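Local structure of periplasmic sugar-binding domain protein (Pseudomonas fluorescens Pf-5, 3H75) at residues Gln77-Ser82 with Leu89-Ser94. The protein probably binds a carbohydrate in the periplasm, as a two-domain member of the bacterial solute-binding protein 2 family. Sequence-based numbering, arbitrary orientation.
Sequences QILRLS and LFIVNS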
loop_
_atom_site.group_PDB
_atom_site.type_symbol
_atom_site.label_atom_id
_atom_site.label_comp_id
_atom_site.label_asym_id
_atom_site.label_seq_id
_atom_site.Cartn_x
_atom_site.Cartn_y
_atom_site.Cartn_z
ATOM N N GLN A 77 -0.530 0.835 21.827
ATOM C CA GLN A 77 -1.558 0.618 22.839
ATOM C C GLN A 77 -2.171 -0.769 22.697
ATOM O O GLN A 77 -2.453 -1.435 23.691
ATOM C CB GLN A 77 -2.647 1.691 22.739
ATOM C CG GLN A 77 -2.120 3.117 22.816
ATOM C CD GLN A 77 -3.215 4.139 23.057
ATOM O OE1 GLN A 77 -3.033 5.335 22.818
ATOM N NE2 GLN A 77 -4.358 3.675 23.550
ATOM N N ILE A 78 -2.375 -1.212 21.461
ATOM C CA ILE A 78 -2.944 -2.534 21.232
ATOM C C ILE A 78 -1.965 -3.618 21.680
ATOM O O ILE A 78 -2.371 -4.659 22.194
ATOM C CB ILE A 78 -3.311 -2.727 19.742
ATOM C CG1 ILE A 78 -4.479 -1.801 19.389
ATOM C CG2 ILE A 78 -3.667 -4.187 19.467
ATOM C CD1 ILE A 78 -4.941 -1.889 17.940
ATOM N N LEU A 79 -0.673 -3.371 21.489
ATOM C CA LEU A 79 0.344 -4.333 21.901
ATOM C C LEU A 79 0.306 -4.515 23.417
ATOM O O LEU A 79 0.372 -5.637 23.918
ATOM C CB LEU A 79 1.732 -3.856 21.469
ATOM C CG LEU A 79 2.018 -3.932 19.968
ATOM C CD1 LEU A 79 3.325 -3.219 19.649
ATOM C CD2 LEU A 79 2.077 -5.392 19.541
ATOM N N ARG A 80 0.193 -3.408 24.143
ATOM C CA ARG A 80 0.143 -3.463 25.599
ATOM C C ARG A 80 -1.147 -4.103 26.102
ATOM O O ARG A 80 -1.145 -4.811 27.108
ATOM C CB ARG A 80 0.288 -2.060 26.196
ATOM C CG ARG A 80 1.669 -1.442 26.013
ATOM C CD ARG A 80 1.856 -0.213 26.902
ATOM N NE ARG A 80 1.039 0.923 26.482
ATOM C CZ ARG A 80 1.264 1.642 25.386
ATOM N NH1 ARG A 80 2.282 1.347 24.590
ATOM N NH2 ARG A 80 0.470 2.662 25.089
ATOM N N LEU A 81 -2.249 -3.855 25.401
ATOM C CA LEU A 81 -3.539 -4.412 25.793
ATOM C C LEU A 81 -3.640 -5.908 25.512
ATOM O O LEU A 81 -4.376 -6.622 26.194
ATOM C CB LEU A 81 -4.675 -3.676 25.075
ATOM C CG LEU A 81 -5.182 -2.370 25.700
ATOM C CD1 LEU A 81 -4.020 -1.449 26.031
ATOM C CD2 LEU A 81 -6.150 -1.693 24.744
ATOM N N SER A 82 -2.891 -6.378 24.519
ATOM C CA SER A 82 -2.908 -7.787 24.134
ATOM C C SER A 82 -2.208 -8.697 25.139
ATOM O O SER A 82 -2.433 -9.906 25.152
ATOM C CB SER A 82 -2.240 -7.965 22.770
ATOM O OG SER A 82 -0.849 -7.705 22.860
ATOM N N LEU A 89 -0.398 -11.911 17.730
ATOM C CA LEU A 89 -0.513 -10.692 16.941
ATOM C C LEU A 89 0.357 -10.696 15.702
ATOM O O LEU A 89 1.457 -11.251 15.700
ATOM C CB LEU A 89 -0.128 -9.473 17.777
ATOM C CG LEU A 89 -0.879 -9.198 19.078
ATOM C CD1 LEU A 89 -0.327 -7.926 19.702
ATOM C CD2 LEU A 89 -2.359 -9.061 18.804
ATOM N N PHE A 90 -0.140 -10.058 14.650
ATOM C CA PHE A 90 0.605 -9.946 13.409
ATOM C C PHE A 90 0.470 -8.504 12.934
ATOM O O PHE A 90 -0.632 -8.035 12.646
ATOM C CB PHE A 90 0.062 -10.906 12.356
ATOM C CG PHE A 90 1.059 -11.244 11.290
ATOM C CD1 PHE A 90 2.254 -11.869 11.623
ATOM C CD2 PHE A 90 0.816 -10.919 9.960
ATOM C CE1 PHE A 90 3.205 -12.167 10.646
ATOM C CE2 PHE A 90 1.756 -11.209 8.976
ATOM C CZ PHE A 90 2.957 -11.836 9.320
ATOM N N ILE A 91 1.603 -7.810 12.875
ATOM C CA ILE A 91 1.670 -6.407 12.468
ATOM C C ILE A 91 2.049 -6.314 10.994
ATOM O O ILE A 91 3.066 -6.863 10.575
ATOM C CB ILE A 91 2.737 -5.661 13.297
ATOM C CG1 ILE A 91 2.478 -5.872 14.789
ATOM C CG2 ILE A 91 2.742 -4.183 12.938
ATOM C CD1 ILE A 91 1.129 -5.387 15.255
ATOM N N VAL A 92 1.248 -5.604 10.206
ATOM C CA VAL A 92 1.539 -5.518 8.785
ATOM C C VAL A 92 1.728 -4.135 8.191
ATOM O O VAL A 92 1.430 -3.113 8.819
ATOM C CB VAL A 92 0.447 -6.233 7.956
ATOM C CG1 VAL A 92 0.378 -7.697 8.349
ATOM C CG2 VAL A 92 -0.904 -5.552 8.169
ATOM N N ASN A 93 2.251 -4.149 6.964
ATOM C CA ASN A 93 2.507 -2.972 6.132
ATOM C C ASN A 93 3.724 -2.105 6.461
ATOM O O ASN A 93 4.371 -1.590 5.554
ATOM C CB ASN A 93 1.239 -2.121 6.050
ATOM C CG ASN A 93 0.142 -2.796 5.235
ATOM O OD1 ASN A 93 0.251 -3.972 4.876
ATOM N ND2 ASN A 93 -0.920 -2.056 4.942
ATOM N N SER A 94 4.039 -1.931 7.740
ATOM C CA SER A 94 5.210 -1.146 8.118
ATOM C C SER A 94 5.917 -1.818 9.288
ATOM O O SER A 94 5.283 -2.489 10.096
ATOM C CB SER A 94 4.826 0.302 8.478
ATOM O OG SER A 94 4.216 0.384 9.740
#
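Leu-89 points from its strand toward the helix and sets CD1 against both Leu-79 and Ser-82. The two segments are the second half of a beta-alpha-beta unit: helix 74-82 follows strand 65-69 and packs on the six-stranded parallel sheet of one lobe of the two-domain periplasmic binding protein fold, before the chain returns as strand 88-93. Helix and strand run almost antiparallel, with their axes 10.8 Å apart. Side chains bridge that gap, and no hydrogen bond crosses it. Leu-79 starts off to one side of the strand but bends back: with CG anti to the carbonyl carbon (chi1 -72°), CD2 comes to 3.5 Å from Leu-89 CD1, a tight methyl contact. The same CD2 lies 4.4 Å from Ile-91 CD1, a looser touch two residues further along the same face of the strand. Around them, Leu-66 and Leu-68 of strand 65-69 pack on Leu-89 and Ile-91 respectively, and Phe-57 of helix 46-58 touches Ser-82. Ser-82 points its CB toward the strand, and its OG lies 3.2 Å from Leu-89 CD1. With an alanine in its place, Leu-79 O is likely to lose its side-chain donor and Leu-89 CD1 part of its packing, though CB would still touch it. The hydroxyl turns back into its own helix: at chi1 68°, Ser-82 OG donates to Leu-79 O at 2.6 Å, tilted 32° from the carbonyl plane.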